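PDB 3MOI: probable dehydrogenase from Bordetella bronchiseptica, which is probably an NAD(P)-dependent oxidoreductase of the GFO/IDH/MocA family, although its substrate and reaction have yet to be established. Local coordinates for residues 76-81 with 105-110; 160-165 with 272-277. All blocks are in the same frame, centred on the assembly; numbering follows the deposited sequence.

Contact 1 (76-81 with 105-110)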
loop_
_atom_site.group_PDB
_atom_site.type_symbol
_atom_site.label_atom_id
_atom_site.label_comp_id
_atom_site.label_asym_id
_atom_site.label_seq_id
_atom_site.Cartn_x
_atom_site.Cartn_y
_atom_site.Cartn_z
ATOM N N PHE A 76 18.993 -3.419 -28.401
ATOM C CA PHE A 76 19.270 -4.480 -29.356
ATOM C C PHE A 76 18.191 -5.541 -29.420
ATOM O O PHE A 76 18.269 -6.425 -30.246
ATOM C CB PHE A 76 20.608 -5.136 -29.025
ATOM C CG PHE A 76 21.771 -4.242 -29.256
ATOM C CD1 PHE A 76 22.217 -4.002 -30.541
ATOM C CD2 PHE A 76 22.389 -3.593 -28.200
ATOM C CE1 PHE A 76 23.295 -3.136 -30.773
ATOM C CE2 PHE A 76 23.421 -2.724 -28.404
ATOM C CZ PHE A 76 23.900 -2.500 -29.698
ATOM N N HIS A 77 17.171 -5.480 -28.566
ATOM C CA HIS A 77 16.187 -6.570 -28.526
ATOM C C HIS A 77 15.407 -6.754 -29.807
ATOM O O HIS A 77 15.239 -7.864 -30.272
ATOM C CB HIS A 77 15.225 -6.380 -27.412
ATOM C CG HIS A 77 15.810 -6.595 -26.065
ATOM N ND1 HIS A 77 15.122 -6.294 -24.914
ATOM C CD2 HIS A 77 16.992 -7.101 -25.674
ATOM C CE1 HIS A 77 15.866 -6.608 -23.869
ATOM N NE2 HIS A 77 17.011 -7.084 -24.299
ATOM N N CYS A 78 14.934 -5.691 -30.387
ATOM C CA CYS A 78 14.170 -5.804 -31.611
ATOM C C CYS A 78 14.893 -6.596 -32.694
ATOM O O CYS A 78 14.364 -7.600 -33.237
ATOM C CB CYS A 78 13.808 -4.416 -32.162
ATOM S SG CYS A 78 12.812 -4.515 -33.646
ATOM N N GLU A 79 16.090 -6.159 -33.043
ATOM C CA GLU A 79 16.771 -6.851 -34.135
ATOM C C GLU A 79 17.202 -8.258 -33.714
ATOM O O GLU A 79 17.250 -9.143 -34.525
ATOM C CB GLU A 79 17.982 -6.057 -34.655
ATOM C CG GLU A 79 19.134 -5.962 -33.633
ATOM C CD GLU A 79 20.202 -4.926 -34.032
ATOM O OE1 GLU A 79 21.252 -5.433 -34.606
ATOM O OE2 GLU A 79 19.974 -3.657 -33.777
ATOM N N HIS A 80 17.501 -8.449 -32.442
ATOM C CA HIS A 80 17.896 -9.787 -31.993
ATOM C C HIS A 80 16.685 -10.733 -32.118
ATOM O O HIS A 80 16.792 -11.862 -32.564
ATOM C CB HIS A 80 18.473 -9.764 -30.555
ATOM C CG HIS A 80 19.919 -9.371 -30.455
ATOM N ND1 HIS A 80 20.519 -9.056 -29.242
ATOM C CD2 HIS A 80 20.896 -9.282 -31.396
ATOM C CE1 HIS A 80 21.801 -8.786 -29.449
ATOM N NE2 HIS A 80 22.056 -8.913 -30.747
ATOM N N VAL A 81 15.504 -10.226 -31.808
ATOM C CA VAL A 81 14.307 -11.038 -31.894
ATOM C C VAL A 81 13.924 -11.331 -33.331
ATOM O O VAL A 81 13.579 -12.481 -33.682
ATOM C CB VAL A 81 13.168 -10.396 -31.102
ATOM C CG1 VAL A 81 11.814 -10.836 -31.650
ATOM C CG2 VAL A 81 13.351 -10.728 -29.583
ATOM N N ASP A 105 5.843 -3.881 -32.420
ATOM C CA ASP A 105 5.049 -4.402 -33.522
ATOM C C ASP A 105 5.924 -5.182 -34.443
ATOM O O ASP A 105 5.499 -6.202 -34.913
ATOM C CB ASP A 105 4.310 -3.300 -34.319
ATOM C CG ASP A 105 3.116 -2.726 -33.545
ATOM O OD1 ASP A 105 2.683 -3.356 -32.510
ATOM O OD2 ASP A 105 2.600 -1.662 -33.958
ATOM N N ARG A 106 7.138 -4.724 -34.703
ATOM C CA ARG A 106 8.005 -5.485 -35.589
ATOM C C ARG A 106 8.335 -6.839 -35.004
ATOM O O ARG A 106 8.504 -7.824 -35.751
ATOM C CB ARG A 106 9.345 -4.781 -35.876
ATOM C CG ARG A 106 9.315 -3.525 -36.783
ATOM C CD ARG A 106 10.829 -3.138 -37.104
ATOM N NE ARG A 106 11.480 -4.229 -37.877
ATOM C CZ ARG A 106 12.778 -4.554 -37.868
ATOM N NH1 ARG A 106 13.680 -3.944 -37.078
ATOM N NH2 ARG A 106 13.174 -5.542 -38.651
ATOM N N MET A 107 8.421 -6.890 -33.688
ATOM C CA MET A 107 8.767 -8.138 -32.967
ATOM C C MET A 107 7.602 -9.161 -33.064
ATOM O O MET A 107 7.798 -10.345 -33.425
ATOM C CB MET A 107 9.176 -7.820 -31.515
ATOM C CG MET A 107 10.578 -7.072 -31.353
ATOM S SD MET A 107 10.958 -6.362 -29.742
ATOM C CE MET A 107 10.348 -4.873 -30.082
ATOM N N ILE A 108 6.389 -8.669 -32.847
ATOM C CA ILE A 108 5.189 -9.477 -32.916
ATOM C C ILE A 108 5.080 -10.060 -34.334
ATOM O O ILE A 108 4.912 -11.263 -34.515
ATOM C CB ILE A 108 3.953 -8.622 -32.495
ATOM C CG1 ILE A 108 4.027 -8.347 -30.960
ATOM C CG2 ILE A 108 2.613 -9.268 -32.875
ATOM C CD1 ILE A 108 3.122 -7.201 -30.447
ATOM N N GLU A 109 5.269 -9.220 -35.334
ATOM C CA GLU A 109 5.016 -9.624 -36.689
ATOM C C GLU A 109 6.031 -10.692 -37.109
ATOM O O GLU A 109 5.675 -11.731 -37.667
ATOM C CB GLU A 109 4.946 -8.388 -37.586
ATOM C CG GLU A 109 3.756 -7.450 -37.201
ATOM C CD GLU A 109 3.732 -6.020 -37.863
ATOM O OE1 GLU A 109 4.776 -5.514 -38.357
ATOM O OE2 GLU A 109 2.632 -5.391 -37.882
ATOM N N ALA A 110 7.270 -10.500 -36.700
ATOM C CA ALA A 110 8.316 -11.479 -36.997
ATOM C C ALA A 110 8.064 -12.827 -36.299
ATOM O O ALA A 110 8.173 -13.892 -36.912
ATOM C CB ALA A 110 9.684 -10.928 -36.608
#
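Cys78 and Val81 meet Met107 where two helices of the Rossmann fold lie next to each other. Helix 77-86 links strand 67-70 to strand 90-93 and helix 101-114 links strand 90-93 to strand 118-120, so the contact joins the helices of two successive beta-alpha-beta crossovers. The axes of 77-81 and 105-110 lie 11° apart in direction and approach to 9.2 Å.

Apolar contact centres on Met107. Its CG, anti to the carbonyl carbon (chi1 -70°), lies 4.0 Å from Val81 CG1, and the two side chains cross at about a right angle. Met107 SD rests 3.8 Å from Cys78 CA, against the backbone rather than a side-chain tip, and Met107 CE comes 4.1 Å from Cys78 CB. Val81 also touches Ile70 of strand 67-70, and Ala110 touches Val82.

Polar groups mostly bond elsewhere: His77 ND1 hydrogen-bonds to Leu97 O, outside the two helices. At the exposed border the Arg106 chain bends at chi3 and its guanidinium passes the thiol obliquely, a near approach and not a bond. Cys78 SG, anti to its backbone N (chi1 -178°), stands 3.6 Å from Arg106 NH1.

Contact 2 (160-165 with 272-277)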
loop_
_atom_site.group_PDB
_atom_site.type_symbol
_atom_site.label_atom_id
_atom_site.label_comp_id
_atom_site.label_asym_id
_atom_site.label_seq_id
_atom_site.Cartn_x
_atom_site.Cartn_y
_atom_site.Cartn_z
ATOM N N PRO A 160 25.008 0.221 -8.285
ATOM C CA PRO A 160 25.948 0.771 -9.253
ATOM C C PRO A 160 25.448 0.764 -10.702
ATOM O O PRO A 160 25.110 -0.282 -11.206
ATOM C CB PRO A 160 27.165 -0.154 -9.106
ATOM C CG PRO A 160 27.118 -0.598 -7.702
ATOM C CD PRO A 160 25.659 -0.742 -7.380
ATOM N N ARG A 161 25.477 1.924 -11.363
ATOM C CA ARG A 161 24.872 2.098 -12.676
ATOM C C ARG A 161 25.762 2.797 -13.678
ATOM O O ARG A 161 26.579 3.651 -13.331
ATOM C CB ARG A 161 23.618 2.950 -12.547
ATOM C CG ARG A 161 22.589 2.439 -11.581
ATOM C CD ARG A 161 21.664 1.399 -12.192
ATOM N NE ARG A 161 20.792 0.864 -11.149
ATOM C CZ ARG A 161 20.228 -0.344 -11.156
ATOM N NH1 ARG A 161 20.414 -1.217 -12.153
ATOM N NH2 ARG A 161 19.469 -0.693 -10.124
ATOM N N ARG A 162 25.552 2.460 -14.938
ATOM C CA ARG A 162 26.155 3.185 -16.023
ATOM C C ARG A 162 25.324 4.457 -16.206
ATOM O O ARG A 162 24.137 4.475 -15.875
ATOM C CB ARG A 162 26.171 2.311 -17.288
ATOM C CG ARG A 162 27.106 1.088 -17.169
ATOM C CD ARG A 162 27.245 0.329 -18.496
ATOM N NE ARG A 162 28.236 -0.779 -18.469
ATOM C CZ ARG A 162 27.991 -2.056 -18.129
ATOM N NH1 ARG A 162 26.779 -2.469 -17.738
ATOM N NH2 ARG A 162 28.978 -2.937 -18.185
ATOM N N PRO A 163 25.935 5.526 -16.720
ATOM C CA PRO A 163 25.221 6.799 -16.760
ATOM C C PRO A 163 24.011 6.824 -17.685
ATOM O O PRO A 163 23.051 7.524 -17.396
ATOM C CB PRO A 163 26.295 7.799 -17.192
ATOM C CG PRO A 163 27.229 6.976 -18.051
ATOM C CD PRO A 163 27.212 5.580 -17.449
ATOM N N GLU A 164 23.992 6.052 -18.753
ATOM C CA GLU A 164 22.728 5.901 -19.489
ATOM C C GLU A 164 21.563 5.276 -18.673
ATOM O O GLU A 164 20.383 5.476 -19.008
ATOM C CB GLU A 164 22.924 5.101 -20.763
ATOM C CG GLU A 164 23.463 3.652 -20.543
ATOM C CD GLU A 164 25.011 3.528 -20.700
ATOM O OE1 GLU A 164 25.761 4.532 -20.395
ATOM O OE2 GLU A 164 25.430 2.408 -21.133
ATOM N N GLU A 165 21.856 4.507 -17.629
ATOM C CA GLU A 165 20.775 3.957 -16.807
ATOM C C GLU A 165 20.114 4.997 -15.884
ATOM O O GLU A 165 19.103 4.667 -15.235
ATOM C CB GLU A 165 21.290 2.835 -15.928
ATOM C CG GLU A 165 21.647 1.571 -16.615
ATOM C CD GLU A 165 22.226 0.583 -15.609
ATOM O OE1 GLU A 165 23.429 0.656 -15.341
ATOM O OE2 GLU A 165 21.473 -0.245 -15.063
ATOM N N GLU A 272 32.500 1.393 -13.699
ATOM C CA GLU A 272 33.464 0.313 -13.402
ATOM C C GLU A 272 33.028 -0.563 -12.238
ATOM O O GLU A 272 33.188 -1.785 -12.289
ATOM C CB GLU A 272 34.883 0.873 -13.058
ATOM C CG GLU A 272 35.989 0.609 -14.105
ATOM C CD GLU A 272 36.359 -0.898 -14.340
ATOM O OE1 GLU A 272 37.165 -1.460 -13.550
ATOM O OE2 GLU A 272 35.871 -1.500 -15.340
ATOM N N LEU A 273 32.532 0.052 -11.170
ATOM C CA LEU A 273 32.072 -0.748 -10.058
ATOM C C LEU A 273 30.960 -1.659 -10.580
ATOM O O LEU A 273 30.890 -2.843 -10.209
ATOM C CB LEU A 273 31.559 0.113 -8.921
ATOM C CG LEU A 273 31.774 -0.450 -7.512
ATOM C CD1 LEU A 273 30.692 0.113 -6.599
ATOM C CD2 LEU A 273 31.808 -1.990 -7.425
ATOM N N ARG A 274 30.130 -1.100 -11.470
ATOM C CA ARG A 274 28.994 -1.801 -12.023
ATOM C C ARG A 274 29.459 -3.081 -12.748
ATOM O O ARG A 274 29.111 -4.211 -12.363
ATOM C CB ARG A 274 28.186 -0.838 -12.947
ATOM C CG ARG A 274 26.813 -1.330 -13.490
ATOM C CD ARG A 274 26.314 -2.543 -12.711
ATOM N NE ARG A 274 24.879 -2.865 -12.715
ATOM C CZ ARG A 274 24.055 -2.881 -13.753
ATOM N NH1 ARG A 274 24.438 -2.542 -14.977
ATOM N NH2 ARG A 274 22.828 -3.263 -13.536
ATOM N N ARG A 275 30.287 -2.914 -13.765
ATOM C CA ARG A 275 30.691 -4.067 -14.547
ATOM C C ARG A 275 31.656 -5.014 -13.839
ATOM O O ARG A 275 31.714 -6.173 -14.212
ATOM C CB ARG A 275 31.229 -3.661 -15.919
ATOM C CG ARG A 275 32.616 -3.168 -15.933
ATOM C CD ARG A 275 33.456 -3.837 -17.022
ATOM N NE ARG A 275 34.850 -3.721 -16.621
ATOM C CZ ARG A 275 35.555 -4.670 -16.007
ATOM N NH1 ARG A 275 36.811 -4.410 -15.659
ATOM N NH2 ARG A 275 35.038 -5.874 -15.758
ATOM N N SER A 276 32.374 -4.543 -12.819
ATOM C CA SER A 276 33.304 -5.417 -12.065
ATOM C C SER A 276 32.607 -6.189 -10.937
ATOM O O SER A 276 33.123 -7.213 -10.482
ATOM C CB SER A 276 34.551 -4.650 -11.530
ATOM O OG SER A 276 34.256 -3.849 -10.388
ATOM N N ARG A 277 31.459 -5.699 -10.468
ATOM C CA ARG A 277 30.736 -6.391 -9.399
ATOM C C ARG A 277 29.683 -7.342 -9.956
ATOM O O ARG A 277 29.514 -8.465 -9.470
ATOM C CB ARG A 277 30.069 -5.425 -8.431
ATOM C CG ARG A 277 29.883 -6.101 -7.083
ATOM C CD ARG A 277 28.707 -5.602 -6.289
ATOM N NE ARG A 277 29.079 -4.897 -5.056
ATOM C CZ ARG A 277 28.186 -4.491 -4.141
ATOM N NH1 ARG A 277 26.886 -4.738 -4.338
ATOM N NH2 ARG A 277 28.582 -3.831 -3.033
#
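Arg274 brings its guanidinium to the carboxylate of Glu165. Glu165 OE1 sits over one face of that guanidinium, 3.4 Å from Arg274 NH1. This is a salt bridge of charge alone, with no N-H pointing at the oxygen. On its way the Arg274 chain, with a nearly eclipsed chi2 of 16° placing CD, passes Pro160 O too closely to be trusted in detail. Arg274 NE is 3.0 Å from Pro160 O, but the angle is too poor for a hydrogen bond. The Pro160 ring makes a separate apolar contact, Pro160 CG to Leu273 CD1 at 3.8 Å.

Two further arginines bring like charges close to Arg274. Arg161 NH1 is 3.5 Å from Arg274 NH2, two donors facing each other, and Arg162 NH1, at the edge of the Arg274 guanidinium and near its plane, is 3.6 Å from Arg274 NH1. Glu165 probably offsets part of the repulsion, forming a salt-bridge network with Arg161 and Arg274. The network ties helix 270-278 to a loop that follows strand 145-153 of the large mixed sheet; this loop belongs to the C-terminal domain of the GFO/IDH/MocA family.

Behind the first shell, Glu165 is held from its own segment. Arg161 NH1 donates to Glu165 OE2 at 3.2 Å, on the syn side but 31° out of the carboxylate plane, and Arg162 N donates to Glu165 OE1 on the anti side at 2.8 Å. Arg161 is fixed in turn by Phe156, whose carbonyl O accepts from NH2 and whose ring makes a cation-pi contact; Glu270 OE2 accepts from Arg161 N. On the helix, Ser276 OG and Ser276 N reach Glu272 O from opposite faces of its plane.

Contact 1 closes before contact 2 opens along the chain. Their centres are 27 Å apart and their nearest atoms about 9 Å apart, so they do not touch. Contact 1 joins helices that flank the parallel sheet of the NAD-binding domain, whereas contact 2 draws a helix against a loop following the first strand of the mixed sheet. The two differ in character: one is a mostly buried apolar seam, the other a partly buried cluster of charges. Leu97, beside contact 1, directly follows a Glu-Lys-Pro sequence characteristic of the family. In contact 2, Arg162 lies near, without touching, the glycine-rich Rossmann-type turn, which probably helps bind the cofactor.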